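Local atomic coordinates of purine-binding protein BAB2_0673 (Brucella melitensis biovar Abortus, PDB entry 3S99), a protein that binds adenine and probably other purines such as guanine, and may deliver them to an ABC-type uptake system. Residues Lys112-Thr117 with Ile260-Ala265; Ala143-Lys148 with Gln175-Asp180. One frame throughout, in Å; residues are numbered along the deposited sequence.

Interaction 1 (Lys112-Thr117 with Ile260-Ala265); sequences KFEHAT and IDRAKA. With ADE (adenine), chain T.
Glu114 reaches from strand 112-116 across the bent side chain of Arg262 on helix 256-268, its carboxylate lying over CG and against the NE edge of the guanidinium. OE2 does the touching. It accepts from Arg262 NE at 2.8 Å, an almost straight bond (N-H...O 168°), and lies near the guanidinium plane, at its edge. The donor reaches OE2 from the syn side but well out of the carboxylate plane, and the two flat groups are turned 78° apart. Instead of a coplanar two-oxygen fork, NE and NH2 both turn to OE2, NH2 through a weak, bent bond at 3.4 Å. Arg262 is folded at chi2 and chi3, which curls the chain back and turns NE toward the strand; OE2 also packs 3.7 Å from Arg262 CG. The salt bridge ties a central strand of a six-stranded parallel sheet to a helix on its face, in one lobe of the two-lobed periplasmic binding protein fold of the BMP family. Both residues are buried, and further partners grip them. Glu114 OE1 bonds to Tyr258 and OE2 also to Trp271 NE1, whereas Arg262 NH2 bonds to Lys272 O and its guanidinium makes a cation-pi contact with Trp271. This network would probably keep both groups ionised and limit rotation of the carboxylate. Beyond the C-terminal end of the strand, Thr117 faces the ligand: its OG1 comes within 3.2 Å of adenine C8, and CG2 lies 3.7 Å from the same carbon. OG1 also donates to Ala116 O at 2.6 Å, which would limit the hydroxyl's rotation beside the purine, while Ser94 OG hydrogen-bonds the base.

Interaction 2 (Ala143-Lys148 with Gln175-Asp180); sequences AAKMSK and QSVNPD
Ala144 presses its methyl group against Val177, CB to CB at 3.5 Å, and this close apolar touch is the tight part of the contact. The same methyl lies 4.1 Å from Asn178 CB, so it sits against two successive residues of the 175-180 loop. Outward from it the packing thins. Lys145 starts away from the loop, but its chain bends at chi2 (-66°) and the aliphatic part swings back across Val177 at about a right angle, CD resting 3.7 Å from CG1. That branch of Val177 is directed to the lysine by a chi1 of 177°, which sets CG1 anti to the backbone N. The contact joins the end of helix 132-146 to the loop linking helix 161-175 with strand 182-187, an alpha-to-beta connection in the lobe built on the mixed sheet. Ala144 also touches Ala174 of helix 161-175, which extends the apolar patch to that helix. On the polar side a water bridges the segments: it donates to Ala144 O at 2.6 Å and to Ser147 O at 3.1 Å, and accepts from Asn178 ND2 at 2.9 Å. It thus satisfies two carbonyls where the helix ends. The other end of the Asn178 amide closes an Asx turn, OD1 accepting from Asp180 N at 2.9 Å, with the donor 43° out of the carbonyl plane. Bonds at both ends of the amide would disfavour a flip. Ser147 leaves helical geometry here, its OG bonding to Asp210 and to Ile151 N.

How the interactions relate
Interaction 1 is a buried, polar contact between two side chains, and interaction 2 a partly buried one that combines apolar packing with a water bridge. They share no strand or helix. The 112-117/260-265 pair joins a strand of the parallel sheet to a covering helix, whereas 143-148/175-180 joins a helix end to a loop in the lobe of the mixed sheet. Their centres are 39 Å apart, on opposite sides of the chain's centre. Charge is enclosed and directly paired in the first; in the second the lysine contributes its aliphatic chain. The strand of interaction 1 runs on to the adenine pocket, from which interaction 2 is remote.

Interaction 1 (Lys112-Thr117 with Ile260-Ala265)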
ATOM      1  N   LYS A 112       3.346  14.491 -19.208  1.00 17.42           N
ATOM      2  CA  LYS A 112       2.584  14.531 -17.960  1.00 16.72           C
ATOM      3  C   LYS A 112       3.082  13.386 -17.099  1.00 15.74           C
ATOM      4  O   LYS A 112       3.225  12.268 -17.602  1.00 16.23           O
ATOM      5  CB  LYS A 112       1.090  14.333 -18.217  1.00 17.04           C
ATOM      6  CG  LYS A 112       0.389  15.263 -19.201  1.00 20.26           C
ATOM      7  CD  LYS A 112       0.766  16.669 -19.067  1.00 21.82           C
ATOM      8  CE  LYS A 112      -0.270  17.567 -19.796  1.00 26.40           C
ATOM      9  NZ  LYS A 112      -0.029  17.641 -21.241  1.00 23.98           N
ATOM     10  N   PHE A 113       3.290  13.660 -15.807  1.00 14.72           N
ATOM     11  CA  PHE A 113       3.879  12.727 -14.854  1.00 13.45           C
ATOM     12  C   PHE A 113       2.861  12.422 -13.759  1.00 12.94           C
ATOM     13  O   PHE A 113       2.148  13.299 -13.352  1.00 12.73           O
ATOM     14  CB  PHE A 113       5.130  13.330 -14.244  1.00 13.48           C
ATOM     15  CG  PHE A 113       6.252  13.481 -15.229  1.00 14.96           C
ATOM     16  CD1 PHE A 113       7.182  12.450 -15.429  1.00 13.19           C
ATOM     17  CD2 PHE A 113       6.355  14.619 -15.996  1.00 13.61           C
ATOM     18  CE1 PHE A 113       8.217  12.602 -16.342  1.00 12.41           C
ATOM     19  CE2 PHE A 113       7.386  14.764 -16.900  1.00 11.75           C
ATOM     20  CZ  PHE A 113       8.304  13.741 -17.085  1.00 13.06           C
ATOM     21  N   GLU A 114       2.795  11.177 -13.314  1.00 13.09           N
ATOM     22  CA  GLU A 114       1.834  10.743 -12.274  1.00 12.79           C
ATOM     23  C   GLU A 114       2.665   9.953 -11.272  1.00 13.21           C
ATOM     24  O   GLU A 114       3.224   8.902 -11.625  1.00 14.20           O
ATOM     25  CB  GLU A 114       0.780   9.835 -12.867  1.00 12.60           C
ATOM     26  CG  GLU A 114      -0.233  10.488 -13.798  1.00 13.89           C
ATOM     27  CD  GLU A 114      -1.399  11.136 -13.050  1.00 14.71           C
ATOM     28  OE1 GLU A 114      -1.630  10.802 -11.865  1.00 15.88           O
ATOM     29  OE2 GLU A 114      -2.092  11.973 -13.664  1.00 15.89           O
ATOM     30  N   HIS A 115       2.842  10.491 -10.070  1.00 14.01           N
ATOM     31  CA  HIS A 115       3.654   9.860  -9.068  1.00 13.97           C
ATOM     32  C   HIS A 115       2.774   9.181  -7.982  1.00 15.01           C
ATOM     33  O   HIS A 115       1.871   9.800  -7.394  1.00 15.97           O
ATOM     34  CB  HIS A 115       4.582  10.854  -8.382  1.00 14.68           C
ATOM     35  CG  HIS A 115       5.342  10.222  -7.265  1.00 14.43           C
ATOM     36  ND1 HIS A 115       5.196  10.603  -5.942  1.00 15.41           N
ATOM     37  CD2 HIS A 115       6.162   9.143  -7.265  1.00 12.36           C
ATOM     38  CE1 HIS A 115       5.951   9.818  -5.185  1.00 13.92           C
ATOM     39  NE2 HIS A 115       6.542   8.922  -5.961  1.00 14.42           N
ATOM     40  N   ALA A 116       3.087   7.930  -7.699  1.00 14.67           N
ATOM     41  CA  ALA A 116       2.329   7.118  -6.749  1.00 15.62           C
ATOM     42  C   ALA A 116       2.732   7.392  -5.307  1.00 15.66           C
ATOM     43  O   ALA A 116       3.879   7.233  -4.941  1.00 16.69           O
ATOM     44  CB  ALA A 116       2.534   5.622  -7.085  1.00 15.35           C
ATOM     45  N   THR A 117       1.764   7.826  -4.501  1.00 16.79           N
ATOM     46  CA  THR A 117       1.863   7.945  -3.039  1.00 16.90           C
ATOM     47  C   THR A 117       2.637   9.149  -2.547  1.00 16.76           C
ATOM     48  O   THR A 117       2.762   9.325  -1.347  1.00 16.23           O
ATOM     49  CB  THR A 117       2.400   6.664  -2.309  1.00 16.35           C
ATOM     50  OG1 THR A 117       3.831   6.593  -2.398  1.00 19.59           O
ATOM     51  CG2 THR A 117       1.801   5.396  -2.907  1.00 18.18           C
ATOM     52  N   ILE A 260      -6.758   4.440 -16.432  1.00 16.80           N
ATOM     53  CA  ILE A 260      -7.581   4.644 -17.619  1.00 17.44           C
ATOM     54  C   ILE A 260      -8.077   6.102 -17.658  1.00 18.38           C
ATOM     55  O   ILE A 260      -7.967   6.753 -18.687  1.00 19.48           O
ATOM     56  CB  ILE A 260      -8.734   3.627 -17.653  1.00 18.12           C
ATOM     57  CG1 ILE A 260      -8.176   2.221 -17.945  1.00 19.65           C
ATOM     58  CG2 ILE A 260      -9.809   4.034 -18.718  1.00 19.30           C
ATOM     59  CD1 ILE A 260      -9.059   1.074 -17.512  1.00 20.09           C
ATOM     60  N   ASP A 261      -8.596   6.612 -16.542  1.00 19.35           N
ATOM     61  CA  ASP A 261      -9.138   7.987 -16.508  1.00 20.70           C
ATOM     62  C   ASP A 261      -8.078   9.032 -16.916  1.00 19.27           C
ATOM     63  O   ASP A 261      -8.325   9.875 -17.762  1.00 20.06           O
ATOM     64  CB  ASP A 261      -9.709   8.313 -15.120  1.00 21.75           C
ATOM     65  CG  ASP A 261     -10.209   9.760 -15.016  1.00 27.19           C
ATOM     66  OD1 ASP A 261     -11.183  10.090 -15.703  1.00 32.50           O
ATOM     67  OD2 ASP A 261      -9.595  10.569 -14.274  1.00 33.88           O
ATOM     68  N   ARG A 262      -6.880   8.915 -16.359  1.00 17.77           N
ATOM     69  CA  ARG A 262      -5.790   9.835 -16.651  1.00 16.88           C
ATOM     70  C   ARG A 262      -5.275   9.721 -18.074  1.00 17.00           C
ATOM     71  O   ARG A 262      -4.946  10.735 -18.669  1.00 16.32           O
ATOM     72  CB  ARG A 262      -4.638   9.638 -15.647  1.00 16.32           C
ATOM     73  CG  ARG A 262      -5.067   9.766 -14.198  1.00 15.48           C
ATOM     74  CD  ARG A 262      -5.830  11.074 -13.900  1.00 17.95           C
ATOM     75  NE  ARG A 262      -4.925  12.235 -13.806  1.00 17.98           N
ATOM     76  CZ  ARG A 262      -5.306  13.495 -13.908  1.00 15.30           C
ATOM     77  NH1 ARG A 262      -6.563  13.783 -14.160  1.00 16.84           N
ATOM     78  NH2 ARG A 262      -4.420  14.473 -13.759  1.00 16.29           N
ATOM     79  N   ALA A 263      -5.229   8.505 -18.637  1.00 16.88           N
ATOM     80  CA  ALA A 263      -4.848   8.331 -20.046  1.00 17.43           C
ATOM     81  C   ALA A 263      -5.892   8.955 -20.964  1.00 18.61           C
ATOM     82  O   ALA A 263      -5.542   9.656 -21.936  1.00 19.59           O
ATOM     83  CB  ALA A 263      -4.647   6.850 -20.388  1.00 17.09           C
ATOM     84  N   LYS A 264      -7.168   8.755 -20.625  1.00 19.43           N
ATOM     85  CA  LYS A 264      -8.274   9.404 -21.345  1.00 20.71           C
ATOM     86  C   LYS A 264      -8.154  10.934 -21.293  1.00 20.31           C
ATOM     87  O   LYS A 264      -8.362  11.617 -22.301  1.00 19.42           O
ATOM     88  CB  LYS A 264      -9.617   9.000 -20.737  1.00 22.19           C
ATOM     89  CG  LYS A 264     -10.166   7.654 -21.225  1.00 25.23           C
ATOM     90  CD  LYS A 264     -11.408   7.268 -20.430  1.00 27.81           C
ATOM     91  CE  LYS A 264     -11.968   5.938 -20.894  1.00 30.36           C
ATOM     92  NZ  LYS A 264     -13.299   5.702 -20.323  1.00 31.17           N
ATOM     93  N   ALA A 265      -7.777  11.453 -20.115  1.00 19.44           N
ATOM     94  CA  ALA A 265      -7.615  12.891 -19.921  1.00 19.93           C
ATOM     95  C   ALA A 265      -6.467  13.429 -20.779  1.00 20.06           C
ATOM     96  O   ALA A 265      -6.565  14.525 -21.309  1.00 22.45           O
ATOM     97  CB  ALA A 265      -7.416  13.230 -18.425  1.00 18.69           C
TER
HETATM   98  N9  ADE T 400       5.760   3.326  -2.541  1.00 15.21           N
HETATM   99  C8  ADE T 400       4.734   3.571  -1.655  1.00 17.36           C
HETATM  100  N7  ADE T 400       4.214   2.502  -1.104  1.00 17.16           N
HETATM  101  C5  ADE T 400       4.999   1.510  -1.703  1.00 17.93           C
HETATM  102  C6  ADE T 400       4.950   0.154  -1.531  1.00 19.18           C
HETATM  103  N6  ADE T 400       4.008  -0.317  -0.699  1.00 15.52           N
HETATM  104  N1  ADE T 400       5.833  -0.620  -2.241  1.00 18.08           N
HETATM  105  C2  ADE T 400       6.717  -0.016  -3.055  1.00 19.72           C
HETATM  106  N3  ADE T 400       6.862   1.286  -3.299  1.00 18.95           N
HETATM  107  C4  ADE T 400       5.952   1.978  -2.574  1.00 16.70           C

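Interaction 2 (Ala143-Lys148 with Gln175-Asp180)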
ATOM      1  N   ALA A 143      -7.289  -9.938  12.660  1.00 18.09           N
ATOM      2  CA  ALA A 143      -6.168 -10.502  13.369  1.00 18.95           C
ATOM      3  C   ALA A 143      -6.491 -10.725  14.842  1.00 18.68           C
ATOM      4  O   ALA A 143      -6.157 -11.763  15.398  1.00 19.69           O
ATOM      5  CB  ALA A 143      -4.929  -9.627  13.224  1.00 18.21           C
ATOM      6  N   ALA A 144      -7.135  -9.750  15.464  1.00 17.87           N
ATOM      7  CA  ALA A 144      -7.512  -9.861  16.878  1.00 17.82           C
ATOM      8  C   ALA A 144      -8.584 -10.928  17.139  1.00 18.14           C
ATOM      9  O   ALA A 144      -8.572 -11.561  18.193  1.00 17.38           O
ATOM     10  CB  ALA A 144      -7.935  -8.535  17.416  1.00 16.73           C
ATOM     11  N   LYS A 145      -9.502 -11.136  16.192  1.00 18.61           N
ATOM     12  CA  LYS A 145     -10.425 -12.268  16.284  1.00 19.70           C
ATOM     13  C   LYS A 145      -9.756 -13.600  16.045  1.00 20.76           C
ATOM     14  O   LYS A 145     -10.155 -14.553  16.680  1.00 22.09           O
ATOM     15  CB  LYS A 145     -11.621 -12.146  15.338  1.00 19.65           C
ATOM     16  CG  LYS A 145     -12.532 -10.976  15.640  1.00 20.31           C
ATOM     17  CD  LYS A 145     -13.226 -11.141  16.970  1.00 22.70           C
ATOM     18  CE  LYS A 145     -14.356 -10.133  17.177  1.00 24.24           C
ATOM     19  NZ  LYS A 145     -14.867 -10.159  18.597  1.00 23.79           N
ATOM     20  N   MET A 146      -8.746 -13.677  15.161  1.00 20.47           N
ATOM     21  CA  MET A 146      -8.159 -14.954  14.798  1.00 22.02           C
ATOM     22  C   MET A 146      -7.002 -15.420  15.704  1.00 22.96           C
ATOM     23  O   MET A 146      -6.864 -16.617  15.992  1.00 24.16           O
ATOM     24  CB  MET A 146      -7.677 -14.925  13.346  1.00 21.46           C
ATOM     25  CG  MET A 146      -8.802 -14.711  12.279  1.00 21.63           C
ATOM     26  SD  MET A 146     -10.073 -15.994  12.248  1.00 22.97           S
ATOM     27  CE  MET A 146      -9.041 -17.413  11.835  1.00 22.53           C
ATOM     28  N   SER A 147      -6.149 -14.494  16.126  1.00 22.55           N
ATOM     29  CA  SER A 147      -4.940 -14.871  16.833  1.00 22.66           C
ATOM     30  C   SER A 147      -5.308 -15.309  18.253  1.00 23.99           C
ATOM     31  O   SER A 147      -5.817 -14.521  19.026  1.00 23.40           O
ATOM     32  CB  SER A 147      -3.981 -13.683  16.893  1.00 22.29           C
ATOM     33  OG  SER A 147      -2.890 -13.950  17.742  1.00 18.73           O
ATOM     34  N   LYS A 148      -5.018 -16.555  18.592  1.00 25.35           N
ATOM     35  CA  LYS A 148      -5.268 -17.055  19.941  1.00 26.61           C
ATOM     36  C   LYS A 148      -4.262 -16.462  20.951  1.00 26.28           C
ATOM     37  O   LYS A 148      -4.607 -16.204  22.093  1.00 26.02           O
ATOM     38  CB  LYS A 148      -5.224 -18.577  19.940  1.00 28.73           C
ATOM     39  CG  LYS A 148      -6.295 -19.220  19.036  1.00 31.98           C
ATOM     40  CD  LYS A 148      -5.889 -20.639  18.575  1.00 36.96           C
ATOM     41  CE  LYS A 148      -7.130 -21.485  18.218  1.00 39.42           C
ATOM     42  NZ  LYS A 148      -6.802 -22.937  18.084  1.00 41.20           N
ATOM     43  N   GLN A 175      -6.925  -3.548  18.494  1.00 16.59           N
ATOM     44  CA  GLN A 175      -7.281  -3.084  19.820  1.00 17.73           C
ATOM     45  C   GLN A 175      -8.757  -2.800  20.000  1.00 18.39           C
ATOM     46  O   GLN A 175      -9.185  -2.671  21.124  1.00 19.33           O
ATOM     47  CB  GLN A 175      -6.496  -1.823  20.212  1.00 18.88           C
ATOM     48  CG  GLN A 175      -5.021  -2.046  20.455  1.00 16.98           C
ATOM     49  CD  GLN A 175      -4.253  -0.739  20.669  1.00 20.74           C
ATOM     50  OE1 GLN A 175      -4.735   0.364  20.322  1.00 18.17           O
ATOM     51  NE2 GLN A 175      -3.065  -0.850  21.269  1.00 17.40           N
ATOM     52  N   SER A 176      -9.540  -2.736  18.916  1.00 17.98           N
ATOM     53  CA  SER A 176     -10.990  -2.638  19.043  1.00 18.14           C
ATOM     54  C   SER A 176     -11.632  -3.990  19.335  1.00 18.45           C
ATOM     55  O   SER A 176     -12.855  -4.075  19.443  1.00 18.97           O
ATOM     56  CB  SER A 176     -11.609  -2.112  17.751  1.00 17.96           C
ATOM     57  OG  SER A 176     -11.539  -3.097  16.758  1.00 15.53           O
ATOM     58  N   VAL A 177     -10.816  -5.036  19.389  1.00 17.84           N
ATOM     59  CA  VAL A 177     -11.244  -6.377  19.797  1.00 17.38           C
ATOM     60  C   VAL A 177     -10.459  -6.835  21.028  1.00 17.04           C
ATOM     61  O   VAL A 177     -11.060  -7.179  22.056  1.00 17.04           O
ATOM     62  CB  VAL A 177     -11.034  -7.381  18.674  1.00 17.21           C
ATOM     63  CG1 VAL A 177     -11.412  -8.775  19.143  1.00 17.78           C
ATOM     64  CG2 VAL A 177     -11.864  -6.941  17.438  1.00 17.05           C
ATOM     65  N   ASN A 178      -9.139  -6.873  20.899  1.00 16.12           N
ATOM     66  CA  ASN A 178      -8.256  -7.312  21.963  1.00 16.78           C
ATOM     67  C   ASN A 178      -7.339  -6.130  22.391  1.00 18.20           C
ATOM     68  O   ASN A 178      -6.413  -5.757  21.671  1.00 17.32           O
ATOM     69  CB  ASN A 178      -7.457  -8.514  21.488  1.00 16.99           C
ATOM     70  CG  ASN A 178      -6.443  -9.002  22.512  1.00 17.74           C
ATOM     71  OD1 ASN A 178      -6.294  -8.416  23.603  1.00 19.86           O
ATOM     72  ND2 ASN A 178      -5.746 -10.097  22.175  1.00 18.22           N
ATOM     73  N   PRO A 179      -7.629  -5.506  23.549  1.00 20.36           N
ATOM     74  CA  PRO A 179      -6.861  -4.316  23.934  1.00 21.42           C
ATOM     75  C   PRO A 179      -5.396  -4.631  24.143  1.00 22.86           C
ATOM     76  O   PRO A 179      -4.554  -3.723  24.109  1.00 23.90           O
ATOM     77  CB  PRO A 179      -7.475  -3.920  25.271  1.00 22.55           C
ATOM     78  CG  PRO A 179      -8.008  -5.248  25.833  1.00 21.90           C
ATOM     79  CD  PRO A 179      -8.564  -5.931  24.617  1.00 20.85           C
ATOM     80  N   ASP A 180      -5.105  -5.902  24.400  1.00 22.71           N
ATOM     81  CA  ASP A 180      -3.768  -6.339  24.703  1.00 23.31           C
ATOM     82  C   ASP A 180      -3.006  -6.853  23.496  1.00 22.22           C
ATOM     83  O   ASP A 180      -1.900  -7.323  23.657  1.00 21.58           O
ATOM     84  CB  ASP A 180      -3.813  -7.391  25.831  1.00 25.23           C
ATOM     85  CG  ASP A 180      -4.266  -6.789  27.145  1.00 28.56           C
ATOM     86  OD1 ASP A 180      -4.202  -5.553  27.238  1.00 33.82           O
ATOM     87  OD2 ASP A 180      -4.692  -7.521  28.073  1.00 33.77           O
TER
HETATM   88  O   HOH W   1      -6.482 -11.624  19.783  1.00 16.09           O